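Local coordinates for putative glycosyl hydrolase (Bacteroides thetaiotaomicron VPI-5482, PDB 3K11), which is probably a hydrolase related to glycosyl hydrolase family 88, although its substrate and reaction have not been established, at residues K58-Y63 against G67-L72; M206-V211 against C276-V281; K224-A229 against D280-D285. All coordinates share one frame; numbering follows the deposited sequence.

Contact 1 of 3, residues K58-Y63 against G67-L72. With EDO (1,2-ethanediol), chain Q.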
# COMPACT_ATOMS: atom_id res chain seq x y z
N LYS A 58 -39.33 27.03 -27.21
CA LYS A 58 -40.50 26.54 -27.94
C LYS A 58 -40.12 25.34 -28.81
O LYS A 58 -39.09 25.36 -29.48
CB LYS A 58 -41.11 27.64 -28.81
CG LYS A 58 -41.79 28.72 -27.98
CD LYS A 58 -42.51 29.72 -28.84
CE LYS A 58 -42.99 30.91 -28.01
NZ LYS A 58 -43.51 31.91 -29.08
N VAL A 59 -40.97 24.31 -28.80
CA VAL A 59 -40.69 23.08 -29.56
C VAL A 59 -40.82 23.37 -31.03
O VAL A 59 -41.76 24.03 -31.43
CB VAL A 59 -41.64 21.92 -29.18
CG1 VAL A 59 -41.40 20.70 -30.09
CG2 VAL A 59 -41.42 21.50 -27.69
N ILE A 60 -39.84 22.91 -31.80
CA ILE A 60 -39.79 23.05 -33.24
C ILE A 60 -40.12 21.68 -33.81
O ILE A 60 -39.51 20.69 -33.44
CB ILE A 60 -38.36 23.48 -33.72
CG1 ILE A 60 -38.07 24.94 -33.33
CG2 ILE A 60 -38.21 23.30 -35.26
CD1 ILE A 60 -36.64 25.35 -33.55
N THR A 61 -41.10 21.63 -34.71
CA THR A 61 -41.44 20.38 -35.38
C THR A 61 -41.26 20.47 -36.91
O THR A 61 -41.17 19.44 -37.56
CB THR A 61 -42.87 20.00 -35.09
OG1 THR A 61 -43.71 21.09 -35.46
CG2 THR A 61 -43.06 19.74 -33.62
N ASP A 62 -41.22 21.67 -37.48
CA ASP A 62 -40.97 21.82 -38.92
C ASP A 62 -39.49 21.91 -39.19
O ASP A 62 -38.90 23.00 -39.30
CB ASP A 62 -41.68 23.02 -39.49
CG ASP A 62 -41.60 23.09 -41.00
OD1 ASP A 62 -40.83 22.30 -41.60
OD2 ASP A 62 -42.29 23.97 -41.56
N TYR A 63 -38.88 20.76 -39.29
CA TYR A 63 -37.45 20.66 -39.45
C TYR A 63 -36.95 21.18 -40.78
O TYR A 63 -35.84 21.63 -40.89
CB TYR A 63 -36.97 19.23 -39.27
CG TYR A 63 -37.36 18.59 -37.95
CD1 TYR A 63 -37.37 19.33 -36.77
CD2 TYR A 63 -37.64 17.24 -37.87
CE1 TYR A 63 -37.69 18.75 -35.56
CE2 TYR A 63 -37.96 16.64 -36.66
CZ TYR A 63 -37.99 17.41 -35.50
OH TYR A 63 -38.32 16.87 -34.28
N GLY A 67 -33.80 27.04 -38.80
CA GLY A 67 -32.51 27.69 -39.02
C GLY A 67 -31.57 27.53 -37.85
O GLY A 67 -31.68 26.54 -37.10
N ASP A 68 -30.66 28.49 -37.67
CA ASP A 68 -29.62 28.37 -36.64
C ASP A 68 -30.13 28.66 -35.20
O ASP A 68 -29.37 28.63 -34.26
CB ASP A 68 -28.36 29.21 -36.99
CG ASP A 68 -28.64 30.72 -37.09
OD1 ASP A 68 -29.58 31.22 -36.44
OD2 ASP A 68 -27.91 31.40 -37.85
N GLU A 69 -31.42 28.90 -35.06
CA GLU A 69 -32.05 29.01 -33.73
C GLU A 69 -32.32 27.63 -33.13
O GLU A 69 -32.52 27.54 -31.93
CB GLU A 69 -33.38 29.79 -33.80
CG GLU A 69 -34.62 29.06 -34.42
CD GLU A 69 -34.52 28.82 -35.92
OE1 GLU A 69 -33.74 29.55 -36.57
OE2 GLU A 69 -35.23 27.89 -36.43
N ALA A 70 -32.36 26.58 -33.96
CA ALA A 70 -32.75 25.24 -33.49
C ALA A 70 -31.61 24.56 -32.75
O ALA A 70 -30.43 24.66 -33.16
CB ALA A 70 -33.19 24.38 -34.68
N GLN A 71 -31.95 23.86 -31.64
CA GLN A 71 -31.00 23.05 -30.94
C GLN A 71 -31.74 21.87 -30.32
O GLN A 71 -32.95 21.92 -30.13
CB GLN A 71 -30.30 23.83 -29.85
CG GLN A 71 -31.23 24.29 -28.75
CD GLN A 71 -30.52 24.93 -27.58
OE1 GLN A 71 -29.34 25.31 -27.67
NE2 GLN A 71 -31.23 25.04 -26.47
N LEU A 72 -31.01 20.84 -29.97
CA LEU A 72 -31.59 19.75 -29.20
C LEU A 72 -31.93 20.33 -27.82
O LEU A 72 -31.13 21.09 -27.25
CB LEU A 72 -30.59 18.61 -29.07
CG LEU A 72 -30.08 17.95 -30.36
CD1 LEU A 72 -29.19 16.81 -30.05
CD2 LEU A 72 -31.30 17.53 -31.23
C1 EDO Q . -26.20 27.72 -32.45
O1 EDO Q . -27.02 27.44 -33.59
C2 EDO Q . -25.26 28.87 -32.77
O2 EDO Q . -24.13 28.35 -33.45
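Ile60 reaches the 67-72 segment with its terminal CD1, which meets both Glu69 and Ala70. Its CG1 branch lies beside the backbone N (chi1 -71°), and the chain then runs extended, so that CD1 reaches farthest across. Gly67 opens a type I beta turn that closes at Ala70, whose N bonds to Gly67 O at 3.2 Å. At Asp68 the backbone O takes a hydrogen bond from O1 of a 1,2-ethanediol at 2.7 Å and a second from Lys54 NZ; the diol is probably from the crystallisation liquor. Glu69 folds back over the turn: CG sits between the backbone N and carbonyl carbon (chi1 74°), and a further bend at chi2 brings OE2 to Gly67 N at 2.9 Å. That bond is nearly straight (169° at the hydrogen), and the donor approaches on the syn side of OE2, somewhat out of the carboxylate plane. The same OE2 lies 4.1 Å from Ile60 CD1. An alanine in place of Glu69 would remove the carboxylate, is likely to leave Gly67 N without this acceptor, and would probably expose more of the Ile60 methyl. Ala70 begins the strand, and its CB lies 3.8 Å from Ile60 CD1, an apolar contact. Gln71 then pairs through its backbone with Val52 of strand 51-53, just as Ile60 pairs with Val51 on the other edge of that central strand. The chemistry therefore implies an apolar bridge across the middle strand of a small antiparallel sheet, where Val51 touches both Ile60 and Ala70, bordered by a carboxylate already committed to its own turn.

Contact 2 of 3, residues M206-V211 against C276-V281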
# COMPACT_ATOMS: atom_id res chain seq x y z
N MSE A 206 -12.69 3.91 -26.57
CA MSE A 206 -13.28 4.82 -27.55
C MSE A 206 -13.21 4.25 -28.96
O MSE A 206 -14.09 4.51 -29.79
CB MSE A 206 -12.66 6.21 -27.50
CG MSE A 206 -12.66 6.86 -26.17
SE MSE A 206 -14.45 7.02 -25.33
CE MSE A 206 -13.89 6.92 -23.38
N GLY A 207 -12.16 3.51 -29.27
CA GLY A 207 -11.92 2.98 -30.62
C GLY A 207 -12.15 1.51 -30.91
O GLY A 207 -12.69 1.17 -31.96
N ILE A 208 -11.81 0.62 -29.98
CA ILE A 208 -11.76 -0.82 -30.32
C ILE A 208 -13.14 -1.47 -30.47
O ILE A 208 -13.36 -2.13 -31.47
CB ILE A 208 -10.82 -1.61 -29.39
CG1 ILE A 208 -9.42 -1.00 -29.53
CG2 ILE A 208 -10.86 -3.12 -29.67
CD1 ILE A 208 -8.39 -1.57 -28.47
N PRO A 209 -14.09 -1.20 -29.55
CA PRO A 209 -15.43 -1.80 -29.73
C PRO A 209 -16.10 -1.47 -31.05
O PRO A 209 -16.76 -2.35 -31.64
CB PRO A 209 -16.22 -1.26 -28.53
CG PRO A 209 -15.14 -1.08 -27.46
CD PRO A 209 -14.04 -0.43 -28.29
N ALA A 210 -15.95 -0.24 -31.54
CA ALA A 210 -16.53 0.15 -32.82
C ALA A 210 -15.96 -0.71 -33.96
O ALA A 210 -16.69 -1.13 -34.87
CB ALA A 210 -16.24 1.63 -33.09
N VAL A 211 -14.64 -0.88 -33.94
CA VAL A 211 -13.96 -1.69 -34.96
C VAL A 211 -14.44 -3.13 -34.84
O VAL A 211 -14.79 -3.74 -35.84
CB VAL A 211 -12.42 -1.55 -34.88
CG1 VAL A 211 -11.75 -2.44 -35.96
CG2 VAL A 211 -11.98 -0.07 -35.05
N CYS A 276 -13.88 -7.04 -22.64
CA CYS A 276 -15.21 -7.67 -22.72
C CYS A 276 -15.88 -7.44 -24.06
O CYS A 276 -16.39 -8.38 -24.63
CB CYS A 276 -16.13 -7.16 -21.60
SG CYS A 276 -15.62 -7.67 -19.93
N GLU A 277 -15.87 -6.21 -24.57
CA GLU A 277 -16.49 -5.94 -25.85
C GLU A 277 -15.85 -6.72 -27.00
O GLU A 277 -16.54 -7.21 -27.92
CB GLU A 277 -16.44 -4.46 -26.14
CG GLU A 277 -17.32 -3.58 -25.23
CD GLU A 277 -18.78 -3.65 -25.55
OE1 GLU A 277 -19.45 -4.53 -24.99
OE2 GLU A 277 -19.26 -2.77 -26.28
N LEU A 278 -14.52 -6.81 -26.97
CA LEU A 278 -13.76 -7.54 -27.99
C LEU A 278 -13.96 -9.04 -27.87
O LEU A 278 -14.21 -9.71 -28.86
CB LEU A 278 -12.27 -7.17 -27.88
CG LEU A 278 -11.30 -7.80 -28.88
CD1 LEU A 278 -11.77 -7.56 -30.29
CD2 LEU A 278 -9.86 -7.27 -28.65
N LEU A 279 -13.89 -9.56 -26.64
CA LEU A 279 -14.13 -10.98 -26.43
C LEU A 279 -15.59 -11.43 -26.72
O LEU A 279 -15.85 -12.61 -27.04
CB LEU A 279 -13.62 -11.40 -25.05
CG LEU A 279 -12.12 -11.41 -24.86
CD1 LEU A 279 -11.83 -11.48 -23.40
CD2 LEU A 279 -11.42 -12.55 -25.65
N ASP A 280 -16.54 -10.49 -26.66
CA ASP A 280 -17.90 -10.77 -27.10
C ASP A 280 -17.96 -11.01 -28.59
O ASP A 280 -18.87 -11.67 -29.07
CB ASP A 280 -18.82 -9.58 -26.78
CG ASP A 280 -19.23 -9.51 -25.31
OD1 ASP A 280 -19.06 -10.50 -24.54
OD2 ASP A 280 -19.77 -8.43 -24.92
N VAL A 281 -17.03 -10.46 -29.35
CA VAL A 281 -17.09 -10.53 -30.83
C VAL A 281 -16.17 -11.60 -31.42
O VAL A 281 -16.53 -12.30 -32.38
CB VAL A 281 -16.73 -9.16 -31.43
CG1 VAL A 281 -16.66 -9.22 -32.93
CG2 VAL A 281 -17.77 -8.08 -31.01
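Pro209 lays its ring against the aliphatic part of Glu277, and this is the closest meeting of the two segments. Pro209 CG is 3.9 Å from Glu277 CB, and Pro209 CB is 4.0 Å from the same carbon, so two ring carbons bear on one methylene. The two side chains cross at about a right angle. Glu277 CG stands beside the backbone N (chi1 -68°), and the chain bends again at chi2 (-76°), which carries the carboxylate back alongside the ring, with OE2 4.1 Å from Pro209 CB. A second, looser apolar pair lies next to it: Ile208 CG2 and Leu278 CD2 are 4.4 Å apart. The backbones come close as well, Pro209 CA and Glu277 CA being separated by 5.8 Å.

Around this core, Glu277 OE2 forms a salt bridge with Lys156 of helix 148-160, which supplies a mate for the charge of this buried carboxylate and would help to fix the bent chain beside the proline. Helix 202-217 is kinked locally: Pro209 has no N-H to give to the preceding turn, and the N of Ala210 also lacks that bond. Leu278 is packed further by Ala212 and, from helix 222-240, by Ala229 and Phe233, while Ile208 touches Gln232 of that same helix. All four touching residues are buried. The contact thus packs helix 202-217 against helix 265-281 in the protein interior, consistent with the (alpha/alpha)6 barrel of the six-hairpin clan to which family 88 belongs.

Contact 3 of 3, residues K224-A229 against D280-D285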
# COMPACT_ATOMS: atom_id res chain seq x y z
N LYS A 224 -10.87 -8.20 -41.87
CA LYS A 224 -10.06 -7.00 -41.77
C LYS A 224 -10.29 -6.27 -40.42
O LYS A 224 -9.35 -5.84 -39.77
CB LYS A 224 -10.43 -6.08 -42.92
CG LYS A 224 -9.83 -4.67 -42.93
CD LYS A 224 -10.14 -4.03 -44.31
CE LYS A 224 -10.52 -2.60 -44.29
NZ LYS A 224 -11.37 -2.27 -45.53
N TYR A 225 -11.54 -6.16 -40.02
CA TYR A 225 -11.87 -5.44 -38.78
C TYR A 225 -11.57 -6.27 -37.53
O TYR A 225 -11.14 -5.73 -36.51
CB TYR A 225 -13.29 -4.87 -38.85
CG TYR A 225 -13.48 -3.77 -39.90
CD1 TYR A 225 -12.47 -2.87 -40.21
CD2 TYR A 225 -14.69 -3.60 -40.52
CE1 TYR A 225 -12.66 -1.88 -41.17
CE2 TYR A 225 -14.88 -2.62 -41.47
CZ TYR A 225 -13.86 -1.75 -41.77
OH TYR A 225 -14.02 -0.76 -42.71
N LEU A 226 -11.78 -7.58 -37.57
CA LEU A 226 -11.31 -8.42 -36.45
C LEU A 226 -9.82 -8.25 -36.23
O LEU A 226 -9.38 -8.11 -35.13
CB LEU A 226 -11.65 -9.92 -36.69
CG LEU A 226 -13.10 -10.40 -36.63
CD1 LEU A 226 -13.23 -11.90 -37.10
CD2 LEU A 226 -13.75 -10.22 -35.23
N ALA A 227 -9.04 -8.25 -37.31
CA ALA A 227 -7.62 -8.14 -37.18
C ALA A 227 -7.23 -6.78 -36.66
O ALA A 227 -6.32 -6.69 -35.85
CB ALA A 227 -6.90 -8.48 -38.49
N GLU A 228 -7.87 -5.71 -37.15
CA GLU A 228 -7.53 -4.35 -36.68
C GLU A 228 -7.90 -4.16 -35.24
O GLU A 228 -7.13 -3.58 -34.47
CB GLU A 228 -8.19 -3.31 -37.56
CG GLU A 228 -7.80 -1.85 -37.23
CD GLU A 228 -6.33 -1.55 -37.44
OE1 GLU A 228 -5.61 -2.34 -38.11
OE2 GLU A 228 -5.89 -0.49 -36.95
N ALA A 229 -9.06 -4.68 -34.83
CA ALA A 229 -9.45 -4.60 -33.40
C ALA A 229 -8.43 -5.25 -32.48
O ALA A 229 -8.00 -4.68 -31.46
CB ALA A 229 -10.85 -5.20 -33.22
N ASP A 280 -16.54 -10.49 -26.66
CA ASP A 280 -17.90 -10.77 -27.10
C ASP A 280 -17.96 -11.01 -28.59
O ASP A 280 -18.87 -11.67 -29.07
CB ASP A 280 -18.82 -9.58 -26.78
CG ASP A 280 -19.23 -9.51 -25.31
OD1 ASP A 280 -19.06 -10.50 -24.54
OD2 ASP A 280 -19.77 -8.43 -24.92
N VAL A 281 -17.03 -10.46 -29.35
CA VAL A 281 -17.09 -10.53 -30.83
C VAL A 281 -16.17 -11.60 -31.42
O VAL A 281 -16.53 -12.30 -32.38
CB VAL A 281 -16.73 -9.16 -31.43
CG1 VAL A 281 -16.66 -9.22 -32.93
CG2 VAL A 281 -17.77 -8.08 -31.01
N LEU A 282 -14.97 -11.75 -30.88
CA LEU A 282 -14.01 -12.68 -31.45
C LEU A 282 -14.54 -14.10 -31.47
O LEU A 282 -15.01 -14.58 -30.44
CB LEU A 282 -12.69 -12.74 -30.65
CG LEU A 282 -11.80 -11.50 -30.65
CD1 LEU A 282 -10.54 -11.77 -29.83
CD2 LEU A 282 -11.48 -11.02 -32.12
N PRO A 283 -14.37 -14.79 -32.59
CA PRO A 283 -14.60 -16.24 -32.64
C PRO A 283 -13.80 -16.91 -31.57
O PRO A 283 -12.71 -16.46 -31.26
CB PRO A 283 -14.08 -16.62 -34.02
CG PRO A 283 -14.25 -15.39 -34.84
CD PRO A 283 -14.00 -14.24 -33.91
N GLU A 284 -14.30 -18.02 -31.02
CA GLU A 284 -13.58 -18.65 -29.93
C GLU A 284 -12.28 -19.29 -30.37
O GLU A 284 -11.41 -19.45 -29.54
CB GLU A 284 -14.45 -19.68 -29.24
CG GLU A 284 -15.67 -19.00 -28.64
CD GLU A 284 -16.09 -19.61 -27.33
OE1 GLU A 284 -15.98 -20.85 -27.18
OE2 GLU A 284 -16.55 -18.84 -26.45
N ASP A 285 -12.14 -19.52 -31.67
CA ASP A 285 -10.90 -20.06 -32.24
C ASP A 285 -10.06 -19.00 -32.95
O ASP A 285 -9.14 -19.35 -33.71
CB ASP A 285 -11.22 -21.23 -33.15
CG ASP A 285 -12.01 -20.84 -34.38
OD1 ASP A 285 -12.47 -19.67 -34.49
OD2 ASP A 285 -12.18 -21.72 -35.27
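Leu226 meets three consecutive residues, Val281, Leu282 and Pro283, and every contact is apolar. Its two methyls divide the work. CD2 lies 3.8 Å from Val281 CG1 and 3.9 Å from Leu282 CD2. CD1 comes within 4.0 Å of Pro283 CD, in the loop. The leucine chain holds CG beside its backbone N (chi1 -70°) and is extended beyond, which carries both methyls across to the 280-285 segment. Leu226 and Leu282 point in opposite senses and overlap flank to flank, Leu282 bringing its CD2 methyl to the other leucine. Pro283 lies at the margin of the patch, its side chain about 4 Å, between nearest atoms, from a bound 1,2-ethanediol that is probably from the crystallisation liquor.

Polar ties lie outside the patch: on helix 222-240, Glu228 OE2 makes a salt bridge with Arg183 NH1. Leu226 also touches Ser215 of helix 202-217 and Tyr286, while its neighbour Tyr225 meets Phe174 edge-to-face. The contact thus packs helix 222-240 against the C-terminal end of helix 265-281 and the loop that leads on toward helix 289-304.

In the fold
Contacts 2 and 3 form one continuous piece of packing, their centres 9 Å apart and Asp280 and Val281 common to both. Helix 265-281 meets helix 202-217 in contact 2 and, with the loop after it, helix 222-240 in contact 3; these last two helices are successive in the chain. Those two touch, Val211 CG1 lying 3.4 Å from Tyr225 O; from helix 265-281, Leu278 CD1 also reaches Ala229 CB at 3.9 Å. Contact 1 belongs to a separate small sheet, its centre about 36 Å from that of contact 2 and about 42 Å from that of contact 3. An ethanediol lies near contact 1 and another near contact 3; neither can be taken to mark the active site.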